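Side-chain contacts in Afp3 (Serratia entomophila, PDB 6RBN), which probably forms part of the contractile helical sheath that surrounds the tube of the anti-feeding prophage injection particle: residues P41-V46 / T57-S62; Y129-A134 / G138-L143; S271-G276 / N297-V302; T382-Y387 / I428-A433; N386-L391 / Y406-G411. One frame throughout, in Å; residues are numbered along the deposited sequence.

Contact 1. Residues P41-V46 / T57-S62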
# COMPACT_ATOMS: atom_id res chain seq x y z
N PRO D 41 -47.47 19.27 -63.09
CA PRO D 41 -48.78 19.41 -62.45
C PRO D 41 -49.17 18.29 -61.50
O PRO D 41 -50.35 18.20 -61.14
CB PRO D 41 -49.73 19.43 -63.66
CG PRO D 41 -49.04 18.61 -64.67
CD PRO D 41 -47.57 18.86 -64.50
N GLU D 42 -48.26 17.41 -61.07
CA GLU D 42 -48.66 16.40 -60.10
C GLU D 42 -48.78 16.98 -58.70
O GLU D 42 -49.53 16.45 -57.88
CB GLU D 42 -47.68 15.22 -60.10
CG GLU D 42 -46.29 15.51 -59.57
CD GLU D 42 -45.34 15.94 -60.67
OE1 GLU D 42 -45.81 16.21 -61.79
OE2 GLU D 42 -44.12 16.02 -60.40
N LEU D 43 -48.06 18.06 -58.40
CA LEU D 43 -48.13 18.70 -57.09
C LEU D 43 -49.08 19.90 -57.11
O LEU D 43 -48.76 21.02 -56.74
CB LEU D 43 -46.72 19.06 -56.61
CG LEU D 43 -45.65 19.77 -57.45
CD1 LEU D 43 -45.60 21.28 -57.28
CD2 LEU D 43 -44.30 19.17 -57.12
N ALA D 44 -50.32 19.62 -57.51
CA ALA D 44 -51.34 20.65 -57.64
C ALA D 44 -52.27 20.73 -56.43
O ALA D 44 -52.68 21.83 -56.06
CB ALA D 44 -52.18 20.42 -58.90
N GLY D 45 -52.60 19.60 -55.82
CA GLY D 45 -53.51 19.61 -54.69
C GLY D 45 -52.92 19.02 -53.43
O GLY D 45 -53.65 18.69 -52.49
N VAL D 46 -51.60 18.87 -53.40
CA VAL D 46 -50.92 18.28 -52.25
C VAL D 46 -50.00 19.31 -51.60
O VAL D 46 -49.83 20.42 -52.12
CB VAL D 46 -50.14 17.02 -52.65
CG1 VAL D 46 -51.08 15.96 -53.18
CG2 VAL D 46 -49.09 17.37 -53.69
N THR D 57 -37.58 27.36 -57.03
CA THR D 57 -37.41 27.70 -58.44
C THR D 57 -37.43 26.48 -59.34
O THR D 57 -37.69 26.62 -60.54
CB THR D 57 -36.12 28.47 -58.65
OG1 THR D 57 -35.01 27.66 -58.25
CG2 THR D 57 -36.12 29.74 -57.82
N ILE D 58 -37.17 25.29 -58.80
CA ILE D 58 -37.19 24.08 -59.61
C ILE D 58 -38.59 23.49 -59.66
O ILE D 58 -39.06 23.07 -60.72
CB ILE D 58 -36.15 23.08 -59.08
CG1 ILE D 58 -34.75 23.67 -59.19
CG2 ILE D 58 -36.22 21.76 -59.82
CD1 ILE D 58 -33.71 22.87 -58.48
N LEU D 59 -39.29 23.47 -58.53
CA LEU D 59 -40.60 22.83 -58.47
C LEU D 59 -41.70 23.76 -58.96
O LEU D 59 -42.61 23.34 -59.68
CB LEU D 59 -40.88 22.36 -57.05
CG LEU D 59 -39.96 21.26 -56.53
CD1 LEU D 59 -40.25 20.97 -55.08
CD2 LEU D 59 -40.12 20.02 -57.37
N PHE D 60 -41.63 25.03 -58.58
CA PHE D 60 -42.67 26.00 -58.91
C PHE D 60 -42.15 27.04 -59.89
O PHE D 60 -40.95 27.30 -59.98
CB PHE D 60 -43.17 26.70 -57.64
CG PHE D 60 -43.93 25.80 -56.72
CD1 PHE D 60 -45.29 25.59 -56.90
CD2 PHE D 60 -43.29 25.14 -55.69
CE1 PHE D 60 -45.99 24.76 -56.05
CE2 PHE D 60 -43.98 24.31 -54.84
CZ PHE D 60 -45.33 24.12 -55.02
N ASP D 61 -43.08 27.64 -60.63
CA ASP D 61 -42.74 28.74 -61.52
C ASP D 61 -42.50 29.98 -60.68
O ASP D 61 -43.40 30.44 -59.97
CB ASP D 61 -43.86 28.96 -62.53
CG ASP D 61 -43.43 29.84 -63.70
OD1 ASP D 61 -42.27 30.27 -63.74
OD2 ASP D 61 -44.28 30.10 -64.58
N SER D 62 -41.30 30.54 -60.76
CA SER D 62 -40.93 31.67 -59.93
C SER D 62 -40.97 33.00 -60.65
O SER D 62 -40.77 34.04 -60.01
CB SER D 62 -39.53 31.46 -59.34
OG SER D 62 -38.55 31.45 -60.35

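Contact 2. Residues Y129-A134 / G138-L143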
# COMPACT_ATOMS: atom_id res chain seq x y z
N TYR D 129 -48.94 24.88 -49.97
CA TYR D 129 -50.17 24.28 -50.49
C TYR D 129 -50.73 25.17 -51.59
O TYR D 129 -51.39 26.18 -51.28
CB TYR D 129 -51.19 24.07 -49.39
CG TYR D 129 -52.47 23.42 -49.87
CD1 TYR D 129 -52.50 22.08 -50.20
CD2 TYR D 129 -53.65 24.15 -49.98
CE1 TYR D 129 -53.66 21.48 -50.64
CE2 TYR D 129 -54.81 23.56 -50.41
CZ TYR D 129 -54.81 22.22 -50.74
OH TYR D 129 -55.96 21.62 -51.18
N PRO D 130 -50.50 24.85 -52.86
CA PRO D 130 -51.06 25.68 -53.94
C PRO D 130 -52.57 25.55 -54.08
O PRO D 130 -53.09 24.47 -54.36
CB PRO D 130 -50.33 25.17 -55.19
CG PRO D 130 -49.93 23.79 -54.85
CD PRO D 130 -49.64 23.78 -53.38
N LEU D 131 -53.27 26.66 -53.86
CA LEU D 131 -54.73 26.70 -53.88
C LEU D 131 -55.13 27.87 -54.76
O LEU D 131 -54.94 29.03 -54.37
CB LEU D 131 -55.27 26.82 -52.45
CG LEU D 131 -56.73 26.66 -52.05
CD1 LEU D 131 -57.49 27.96 -52.16
CD2 LEU D 131 -57.39 25.59 -52.89
N GLU D 132 -55.68 27.58 -55.94
CA GLU D 132 -55.72 28.55 -57.03
C GLU D 132 -56.80 29.61 -56.82
O GLU D 132 -56.49 30.80 -56.70
CB GLU D 132 -55.93 27.84 -58.36
CG GLU D 132 -55.94 28.77 -59.57
CD GLU D 132 -54.59 29.41 -59.84
OE1 GLU D 132 -53.55 28.80 -59.50
OE2 GLU D 132 -54.57 30.53 -60.39
N LYS D 133 -58.06 29.21 -56.79
CA LYS D 133 -59.15 30.16 -56.59
C LYS D 133 -59.74 29.94 -55.21
O LYS D 133 -59.46 28.94 -54.56
CB LYS D 133 -60.22 30.02 -57.68
CG LYS D 133 -61.02 28.73 -57.65
CD LYS D 133 -61.98 28.68 -58.83
CE LYS D 133 -62.80 27.41 -58.84
NZ LYS D 133 -63.77 27.38 -57.71
N ALA D 134 -60.55 30.89 -54.75
CA ALA D 134 -60.98 30.88 -53.36
C ALA D 134 -62.19 29.96 -53.15
O ALA D 134 -62.23 29.20 -52.18
CB ALA D 134 -61.30 32.29 -52.89
N GLY D 138 -64.09 22.19 -52.29
CA GLY D 138 -63.55 20.86 -52.30
C GLY D 138 -62.18 20.76 -51.65
O GLY D 138 -62.01 20.07 -50.64
N PRO D 139 -61.17 21.41 -52.24
CA PRO D 139 -59.82 21.38 -51.63
C PRO D 139 -59.71 22.08 -50.29
O PRO D 139 -58.80 21.76 -49.52
CB PRO D 139 -58.95 22.06 -52.69
CG PRO D 139 -59.66 21.83 -53.96
CD PRO D 139 -61.11 21.92 -53.62
N LEU D 140 -60.60 23.02 -49.97
CA LEU D 140 -60.55 23.63 -48.64
C LEU D 140 -61.14 22.72 -47.58
O LEU D 140 -60.76 22.82 -46.41
CB LEU D 140 -61.27 24.98 -48.65
CG LEU D 140 -60.55 26.10 -49.39
CD1 LEU D 140 -61.42 27.33 -49.45
CD2 LEU D 140 -59.23 26.40 -48.71
N ALA D 141 -62.08 21.85 -47.95
CA ALA D 141 -62.59 20.88 -46.99
C ALA D 141 -61.59 19.77 -46.73
O ALA D 141 -61.57 19.19 -45.64
CB ALA D 141 -63.92 20.30 -47.48
N ALA D 142 -60.75 19.46 -47.72
CA ALA D 142 -59.72 18.44 -47.58
C ALA D 142 -58.42 19.01 -47.03
O ALA D 142 -57.44 18.26 -46.91
CB ALA D 142 -59.45 17.77 -48.93
N LEU D 143 -58.38 20.29 -46.69
CA LEU D 143 -57.14 20.89 -46.21
C LEU D 143 -56.74 20.47 -44.79
O LEU D 143 -55.57 20.10 -44.61
CB LEU D 143 -57.19 22.42 -46.36
CG LEU D 143 -55.94 23.17 -45.92
CD1 LEU D 143 -54.74 22.75 -46.74
CD2 LEU D 143 -56.15 24.67 -46.04

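Contact 3. Residues S271-G276 / N297-V302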
# COMPACT_ATOMS: atom_id res chain seq x y z
N SER D 271 -48.00 38.35 -43.25
CA SER D 271 -47.85 37.05 -42.60
C SER D 271 -46.67 36.25 -43.14
O SER D 271 -46.13 35.40 -42.43
CB SER D 271 -49.13 36.23 -42.75
OG SER D 271 -50.17 36.78 -41.97
N ALA D 272 -46.27 36.49 -44.39
CA ALA D 272 -45.10 35.80 -44.92
C ALA D 272 -43.82 36.32 -44.30
O ALA D 272 -42.81 35.60 -44.23
CB ALA D 272 -45.06 35.94 -46.44
N LEU D 273 -43.83 37.57 -43.85
CA LEU D 273 -42.63 38.14 -43.24
C LEU D 273 -42.57 37.81 -41.75
O LEU D 273 -41.49 37.58 -41.21
CB LEU D 273 -42.60 39.66 -43.44
CG LEU D 273 -42.17 40.26 -44.78
CD1 LEU D 273 -43.25 40.18 -45.84
CD2 LEU D 273 -41.72 41.69 -44.58
N ILE D 274 -43.72 37.80 -41.08
CA ILE D 274 -43.75 37.52 -39.64
C ILE D 274 -43.46 36.04 -39.38
O ILE D 274 -42.86 35.68 -38.36
CB ILE D 274 -45.09 37.97 -39.04
CG1 ILE D 274 -45.30 39.46 -39.29
CG2 ILE D 274 -45.14 37.75 -37.55
CD1 ILE D 274 -44.24 40.34 -38.70
N ALA D 275 -43.84 35.17 -40.32
CA ALA D 275 -43.45 33.77 -40.23
C ALA D 275 -41.95 33.60 -40.38
O ALA D 275 -41.36 32.64 -39.87
CB ALA D 275 -44.19 32.94 -41.28
N GLY D 276 -41.30 34.52 -41.10
CA GLY D 276 -39.85 34.52 -41.15
C GLY D 276 -39.22 34.96 -39.85
O GLY D 276 -38.24 34.36 -39.40
N ASN D 297 -36.46 42.86 -42.88
CA ASN D 297 -35.57 43.01 -44.02
C ASN D 297 -36.37 43.02 -45.31
O ASN D 297 -37.55 42.64 -45.34
CB ASN D 297 -34.55 41.88 -44.06
CG ASN D 297 -33.58 41.93 -42.91
OD1 ASN D 297 -33.11 43.00 -42.53
ND2 ASN D 297 -33.26 40.77 -42.36
N GLY D 298 -35.73 43.46 -46.39
CA GLY D 298 -36.44 43.48 -47.65
C GLY D 298 -37.18 44.78 -47.87
O GLY D 298 -36.65 45.74 -48.42
N VAL D 299 -38.44 44.77 -47.44
CA VAL D 299 -39.45 45.81 -47.66
C VAL D 299 -39.03 47.20 -47.19
O VAL D 299 -38.13 47.35 -46.36
CB VAL D 299 -40.74 45.40 -46.95
CG1 VAL D 299 -41.27 44.12 -47.54
CG2 VAL D 299 -40.48 45.21 -45.47
N SER D 300 -39.69 48.22 -47.74
CA SER D 300 -39.35 49.61 -47.48
C SER D 300 -40.34 50.29 -46.54
O SER D 300 -39.94 50.86 -45.52
CB SER D 300 -39.25 50.38 -48.80
OG SER D 300 -40.52 50.44 -49.43
N ASP D 301 -41.63 50.25 -46.87
CA ASP D 301 -42.61 51.03 -46.13
C ASP D 301 -43.94 50.29 -46.08
O ASP D 301 -44.26 49.52 -46.99
CB ASP D 301 -42.80 52.42 -46.76
CG ASP D 301 -43.51 53.40 -45.84
OD1 ASP D 301 -43.84 53.03 -44.69
OD2 ASP D 301 -43.74 54.55 -46.27
N VAL D 302 -44.69 50.53 -45.02
CA VAL D 302 -46.03 49.96 -44.85
C VAL D 302 -47.03 50.77 -45.66
O VAL D 302 -46.73 51.87 -46.13
CB VAL D 302 -46.44 49.92 -43.36
CG1 VAL D 302 -45.59 48.94 -42.61
CG2 VAL D 302 -46.31 51.30 -42.75

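Contact 4. Residues T382-Y387 / I428-A433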
# COMPACT_ATOMS: atom_id res chain seq x y z
N THR D 382 -39.13 10.74 -15.66
CA THR D 382 -37.76 11.23 -15.76
C THR D 382 -37.50 11.85 -17.13
O THR D 382 -36.76 12.83 -17.24
CB THR D 382 -36.79 10.08 -15.48
OG1 THR D 382 -37.10 9.50 -14.21
CG2 THR D 382 -35.36 10.55 -15.44
N ALA D 383 -38.12 11.31 -18.18
CA ALA D 383 -37.94 11.86 -19.52
C ALA D 383 -38.58 13.23 -19.65
O ALA D 383 -38.12 14.05 -20.46
CB ALA D 383 -38.52 10.90 -20.56
N ILE D 384 -39.63 13.51 -18.87
CA ILE D 384 -40.20 14.85 -18.86
C ILE D 384 -39.41 15.76 -17.94
O ILE D 384 -39.19 16.93 -18.24
CB ILE D 384 -41.69 14.77 -18.46
CG1 ILE D 384 -42.46 13.91 -19.45
CG2 ILE D 384 -42.33 16.14 -18.45
CD1 ILE D 384 -43.86 13.60 -19.00
N ASP D 385 -38.92 15.21 -16.82
CA ASP D 385 -38.15 16.00 -15.86
C ASP D 385 -36.79 16.39 -16.41
O ASP D 385 -36.27 17.46 -16.06
CB ASP D 385 -37.98 15.21 -14.56
CG ASP D 385 -37.34 16.02 -13.46
OD1 ASP D 385 -38.04 16.86 -12.86
OD2 ASP D 385 -36.14 15.83 -13.20
N ASN D 386 -36.20 15.56 -17.27
CA ASN D 386 -34.95 15.95 -17.91
C ASN D 386 -35.17 17.02 -18.96
O ASN D 386 -34.29 17.85 -19.21
CB ASN D 386 -34.27 14.74 -18.55
CG ASN D 386 -33.70 13.79 -17.53
OD1 ASN D 386 -33.18 14.20 -16.50
ND2 ASN D 386 -33.78 12.50 -17.83
N TYR D 387 -36.34 17.02 -19.61
CA TYR D 387 -36.63 18.05 -20.60
C TYR D 387 -36.92 19.38 -19.94
O TYR D 387 -36.44 20.43 -20.39
CB TYR D 387 -37.80 17.62 -21.48
CG TYR D 387 -38.16 18.65 -22.52
CD1 TYR D 387 -37.37 18.82 -23.65
CD2 TYR D 387 -39.27 19.46 -22.37
CE1 TYR D 387 -37.69 19.76 -24.60
CE2 TYR D 387 -39.59 20.41 -23.31
CZ TYR D 387 -38.80 20.55 -24.42
OH TYR D 387 -39.11 21.50 -25.37
N ILE D 428 -50.58 11.97 -16.65
CA ILE D 428 -49.43 12.71 -16.14
C ILE D 428 -49.85 14.16 -15.98
O ILE D 428 -50.47 14.73 -16.88
CB ILE D 428 -48.25 12.60 -17.11
CG1 ILE D 428 -47.97 11.14 -17.43
CG2 ILE D 428 -47.00 13.21 -16.51
CD1 ILE D 428 -47.28 10.98 -18.72
N GLN D 429 -49.50 14.77 -14.85
CA GLN D 429 -49.76 16.18 -14.62
C GLN D 429 -48.45 16.95 -14.67
O GLN D 429 -47.58 16.76 -13.82
CB GLN D 429 -50.46 16.40 -13.28
CG GLN D 429 -51.87 15.88 -13.26
CD GLN D 429 -52.53 16.09 -11.92
OE1 GLN D 429 -51.91 16.59 -10.99
NE2 GLN D 429 -53.79 15.70 -11.82
N VAL D 430 -48.32 17.81 -15.67
CA VAL D 430 -47.13 18.63 -15.88
C VAL D 430 -47.54 20.09 -15.75
O VAL D 430 -48.54 20.51 -16.33
CB VAL D 430 -46.50 18.35 -17.26
CG1 VAL D 430 -45.29 19.21 -17.49
CG2 VAL D 430 -46.15 16.89 -17.40
N GLY D 431 -46.77 20.85 -14.99
CA GLY D 431 -47.01 22.28 -14.87
C GLY D 431 -45.73 23.04 -15.10
O GLY D 431 -44.63 22.53 -14.89
N MET D 432 -45.88 24.28 -15.58
CA MET D 432 -44.75 25.16 -15.84
C MET D 432 -45.08 26.57 -15.40
O MET D 432 -46.23 26.89 -15.08
CB MET D 432 -44.35 25.16 -17.32
CG MET D 432 -43.61 23.92 -17.77
SD MET D 432 -43.14 24.01 -19.50
CE MET D 432 -44.69 23.59 -20.27
N ALA D 433 -44.06 27.43 -15.40
CA ALA D 433 -44.21 28.83 -15.02
C ALA D 433 -43.37 29.67 -15.96
O ALA D 433 -42.14 29.62 -15.90
CB ALA D 433 -43.80 29.05 -13.57

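Contact 5. Residues N386-L391 / Y406-G411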
# COMPACT_ATOMS: atom_id res chain seq x y z
N ASN D 386 -36.20 15.56 -17.27
CA ASN D 386 -34.95 15.95 -17.91
C ASN D 386 -35.17 17.02 -18.96
O ASN D 386 -34.29 17.85 -19.21
CB ASN D 386 -34.27 14.74 -18.55
CG ASN D 386 -33.70 13.79 -17.53
OD1 ASN D 386 -33.18 14.20 -16.50
ND2 ASN D 386 -33.78 12.50 -17.83
N TYR D 387 -36.34 17.02 -19.61
CA TYR D 387 -36.63 18.05 -20.60
C TYR D 387 -36.92 19.38 -19.94
O TYR D 387 -36.44 20.43 -20.39
CB TYR D 387 -37.80 17.62 -21.48
CG TYR D 387 -38.16 18.65 -22.52
CD1 TYR D 387 -37.37 18.82 -23.65
CD2 TYR D 387 -39.27 19.46 -22.37
CE1 TYR D 387 -37.69 19.76 -24.60
CE2 TYR D 387 -39.59 20.41 -23.31
CZ TYR D 387 -38.80 20.55 -24.42
OH TYR D 387 -39.11 21.50 -25.37
N LEU D 388 -37.72 19.37 -18.87
CA LEU D 388 -38.09 20.61 -18.21
C LEU D 388 -36.95 21.22 -17.42
O LEU D 388 -36.97 22.41 -17.13
CB LEU D 388 -39.28 20.38 -17.29
CG LEU D 388 -40.59 19.98 -17.95
CD1 LEU D 388 -41.63 19.72 -16.90
CD2 LEU D 388 -41.05 21.04 -18.92
N TYR D 389 -35.95 20.42 -17.04
CA TYR D 389 -34.79 20.98 -16.37
C TYR D 389 -33.91 21.76 -17.34
O TYR D 389 -33.38 22.81 -16.99
CB TYR D 389 -33.97 19.89 -15.70
CG TYR D 389 -32.78 20.42 -14.94
CD1 TYR D 389 -32.94 21.01 -13.69
CD2 TYR D 389 -31.50 20.34 -15.46
CE1 TYR D 389 -31.86 21.50 -12.99
CE2 TYR D 389 -30.42 20.83 -14.78
CZ TYR D 389 -30.60 21.41 -13.54
OH TYR D 389 -29.52 21.89 -12.85
N ARG D 390 -33.75 21.27 -18.57
CA ARG D 390 -32.91 21.97 -19.52
C ARG D 390 -33.64 23.08 -20.26
O ARG D 390 -33.03 23.76 -21.09
CB ARG D 390 -32.29 21.00 -20.53
CG ARG D 390 -33.26 20.30 -21.45
CD ARG D 390 -32.51 19.45 -22.47
NE ARG D 390 -31.76 18.35 -21.85
CZ ARG D 390 -32.23 17.12 -21.68
NH1 ARG D 390 -33.45 16.82 -22.09
NH2 ARG D 390 -31.47 16.19 -21.11
N LEU D 391 -34.94 23.27 -19.99
CA LEU D 391 -35.57 24.54 -20.34
C LEU D 391 -35.33 25.58 -19.25
O LEU D 391 -35.14 26.76 -19.56
CB LEU D 391 -37.07 24.38 -20.55
CG LEU D 391 -37.61 23.70 -21.80
CD1 LEU D 391 -39.11 23.63 -21.70
CD2 LEU D 391 -37.20 24.49 -23.03
N TYR D 406 -41.31 24.17 -12.31
CA TYR D 406 -42.09 23.09 -12.90
C TYR D 406 -42.33 22.00 -11.88
O TYR D 406 -41.79 22.02 -10.77
CB TYR D 406 -41.39 22.54 -14.15
CG TYR D 406 -40.04 21.90 -13.89
CD1 TYR D 406 -38.88 22.67 -13.89
CD2 TYR D 406 -39.92 20.53 -13.69
CE1 TYR D 406 -37.65 22.09 -13.66
CE2 TYR D 406 -38.70 19.95 -13.45
CZ TYR D 406 -37.57 20.74 -13.44
OH TYR D 406 -36.34 20.16 -13.21
N PHE D 407 -43.17 21.03 -12.27
CA PHE D 407 -43.38 19.80 -11.52
C PHE D 407 -43.91 18.74 -12.48
O PHE D 407 -44.61 19.06 -13.44
CB PHE D 407 -44.35 19.99 -10.34
CG PHE D 407 -45.76 20.33 -10.74
CD1 PHE D 407 -46.13 21.64 -10.95
CD2 PHE D 407 -46.74 19.35 -10.85
CE1 PHE D 407 -47.42 21.97 -11.30
CE2 PHE D 407 -48.03 19.66 -11.20
CZ PHE D 407 -48.37 20.97 -11.42
N VAL D 408 -43.56 17.49 -12.22
CA VAL D 408 -44.10 16.34 -12.94
C VAL D 408 -44.65 15.36 -11.91
O VAL D 408 -43.96 15.03 -10.94
CB VAL D 408 -43.04 15.65 -13.82
CG1 VAL D 408 -43.67 14.52 -14.61
CG2 VAL D 408 -42.36 16.63 -14.75
N ARG D 409 -45.89 14.91 -12.10
CA ARG D 409 -46.55 14.02 -11.16
C ARG D 409 -47.16 12.84 -11.89
O ARG D 409 -47.87 13.02 -12.88
CB ARG D 409 -47.64 14.75 -10.38
CG ARG D 409 -47.12 15.82 -9.45
CD ARG D 409 -48.25 16.58 -8.80
NE ARG D 409 -47.74 17.69 -8.00
CZ ARG D 409 -48.51 18.60 -7.41
NH1 ARG D 409 -49.83 18.53 -7.54
NH2 ARG D 409 -47.96 19.57 -6.71
N VAL D 410 -46.89 11.64 -11.39
CA VAL D 410 -47.49 10.41 -11.91
C VAL D 410 -47.49 9.39 -10.78
O VAL D 410 -46.61 9.40 -9.91
CB VAL D 410 -46.75 9.92 -13.18
CG1 VAL D 410 -45.33 9.48 -12.88
CG2 VAL D 410 -47.53 8.82 -13.90
N GLY D 411 -48.53 8.56 -10.75
CA GLY D 411 -48.62 7.53 -9.73
C GLY D 411 -49.92 6.77 -9.89
O GLY D 411 -50.63 6.94 -10.88

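Contact 1. Residues P41-V46 / T57-S62
The backbones of L43 and L59 face each other with their CA atoms 8.7 Å apart, the closest such pair between 41-46 and 57-62. A loop packs here against the C-terminal end of a helix. Residues 41-46 belong to the loop between strand 31-34 and strand 48-49. Residues 57-59 are the last residues of helix 53-59, and F60 is the first residue to leave helical backbone angles. No hydrogen bond joins the two segments, so the contact is purely apolar.

L43 supplies one side of it and splits its two methyls between two partners. Its CB points toward the helix end. The first torsion sets CG between the backbone N and the carbonyl carbon (chi1 48°), and the branches then diverge. CD2 goes to L59, where it meets CD2 of that residue at 4.3 Å, a loose methyl-to-methyl touch. CD1 goes to the aromatic ring of F60 and makes an off-centre CH-pi contact. It sits 4.0 Å from the ring centroid, and the line to it is tilted 30° from the ring normal. The ring of F60 reaches inward although its CB does not point at the loop.

Backbone hydrogen bonds of L59 with L39 and of D61 with T37 tie the helix end to the loop's earlier part. T48 of strand 48-49 touches both L43 and F60, and on the helix I58 packs on T320 of an Afp2 chain. The methyl lies nearest one ring bond: L43 CD1 is 3.6 Å from F60 CZ and 3.7 Å from F60 CE1.

Contact 2. Residues Y129-A134 / G138-L143
Y129 and L143 both hold CG trans to the backbone N (chi1 -179° in each), and this extends the ring and the leucine branch across the gap between 129-134 and 138-143. L143 CD1 ends over the middle of one ring face. It lies 3.7 Å from the centroid of the Y129 ring, 13° from the ring normal. This is a well-centred CH-pi contact. The same methyl comes to 3.7 Å from CD2 of Y129.

The far end of the tyrosine meets P139. Its OH is 3.4 Å from CB of the proline, which comes across the phenol at about a right angle.

The contact closes a tight beta-alpha connection. Strand 127-130 is the middle strand of a three-stranded mixed sheet, and after a short loop the chain enters helix 137-141, whose hydrogen bonding is weak. The helix turns back, so P139 points at the strand end and the tip of L140 reaches the loop that follows it. Backbone hydrogen bonds of Y129 with F32 and of L131 with A34 join the chain here to strand 31-34.

L131 points toward the helix and divides its methyls between two neighbours. CD2 touches P139 CB at 3.9 Å, and CD1 touches L140 CD2 at 4.2 Å. In both cases the side chains cross nearly perpendicularly. Helix 163-172 adds further packing, with Y165 against A134 and A168 against L140. L140 also uses its other methyl: CD1 lies 3.4 Å from the carbonyl O of A134, shortly before the helix begins.

Contact 3. Residues S271-G276 / N297-V302
L273 and V299 account for most of the surface buried between 271-276 and 297-302. L273 stands on helix 271-284 with its CB directed at the other segment. Its CG lies opposite the carbonyl carbon (chi1 -78°), and the side chain meets V299 tip to tip. One methyl does the touching: L273 CD2 is 3.8 Å from V299 CG2. It is almost as near the other branch, at 3.9 Å from V299 CG1, so it rests against the fork of the valine.

N297 adds a smaller part through its backbone, with its carbonyl O 4.3 Å from L273 CD2. That same oxygen takes a weak hydrogen bond from V299 N. The bond spans G298, whose backbone angles (phi 88°, psi -92°) would press a CB against the carbonyl O before it, which calls for glycine. The short turn brings V299 round to face the helix.

L117 of helix 111-120 touches both L273 and V299. L330 of strand 329-332 and V211 and V213 of strand 211-213 also pack on V299. The contact is thus a helix packed on the turn that leads into strand 301-302, in an apolar core shared with strands 211-213 and 329-332, inside the subtilisin-like domain of the tail sheath family.

Contact 4. Residues T382-Y387 / I428-A433
No ring or other flat group takes part between 382-387 and 428-433: I384 meets I428 and V430 through methyls alone. The motif is a helix packed on a beta-sheet. I384 comes from helix 374-392, and I428 and V430 come from strand 425-432. The two strand residues are two positions apart, so both point to the helix, with Q429 between them in the alternation. The nearest backbones are those of I384 and V430, with CA atoms 8.4 Å apart.

I384 carries the helix side of the contact and buries more surface here than either strand residue. Its two branches part at CB. With chi1 at -60°, CG1 sits beside the backbone N and carries CD1 out to I428, at the start of 428-433. There CD1 meets I428 CG2 at 4.0 Å, and the two isoleucines reach toward each other tip to tip. CG2 of I384 serves the other neighbour. There is no hydrogen bond across the segments.

All three residues are buried in the assembly, and V408 of strand 406-409 touches both I384 and I428. The sheet does not end with this chain: residues 428-431 pair in parallel with a strand of an Afp2 chain, whose L346, I344 and F348 pack on I384, I428 and V430. Q429 OE1 is hydrogen-bonded to S19 OG of another Afp2 chain. The helix therefore packs on a composite sheet, consistent with the strand sharing between subunits known from contractile sheaths. Where I384 and V430 slant across each other, I384 CG2 lies 4.0 Å from V430 CG2.

Contact 5. Residues N386-L391 / Y406-G411
The 386-391 part of helix 374-392 packs on strand 406-409, and L388, Y389, Y406 and V408 make the contact. The two short axes run antiparallel, at 179°, and come within 9.3 Å. L388 and Y406 have the nearest CA atoms, 7.1 Å apart, and bury the most surface.

Their side chains slide past each other in opposite directions. The chi1 of 63° tucks the ring of Y406 over its own backbone, and the ring reaches across the helix. One face of it receives L388 CB. That carbon is 3.8 Å from the centroid of the Y406 ring and 15° from its normal, a CH-pi contact set slightly toward the rim. The carbonyl O of L388 is also close to the ring, 3.6 Å from Y406 CE1.

Strand 406-409 pairs antiparallel with strand 425-432, through backbone bonds of F407 with G431 and of R409 with Q429. The helix thus packs on two neighbouring strands of this chain, in a sheet that an Afp2 strand extends, within the family's C-terminal sheath domain. L388 bridges the strands, for besides Y406 and V408 it touches V430 and M432. On the helix, N386 and R390 pack on D93 and N114 of an Afp1 chain.

V408 is met by the end of L388, where CD1 lies 3.8 Å from V408 CG2 and the side chains slant across one another. Farther along, the phenol of Y406 reaches the base of Y389. Its OH sits 3.4 Å from Y389 CB. The same oxygen lies at the edge of the Y389 ring, in its plane, 3.5 Å from CD1.

In the fold
Contacts 1 to 4 are buried, while contact 5 is partly so. Contacts 4 and 5 join the same helix, 374-392, to two neighbouring strands of one sheet, 425-432 and 406-409, with the contact centres about 2 Å apart. Contacts 3 and 4 pack aliphatic side chains alone, whereas contact 5 sets a tyrosine ring against the helix. Contacts 1 and 2 also adjoin, at G45 and Y129, and each places a leucine methyl on a ring. Contact 3 stands apart in the subtilisin-like domain, with its centre about 24 Å from the centre of contact 1 and 36 Å from that of contact 4.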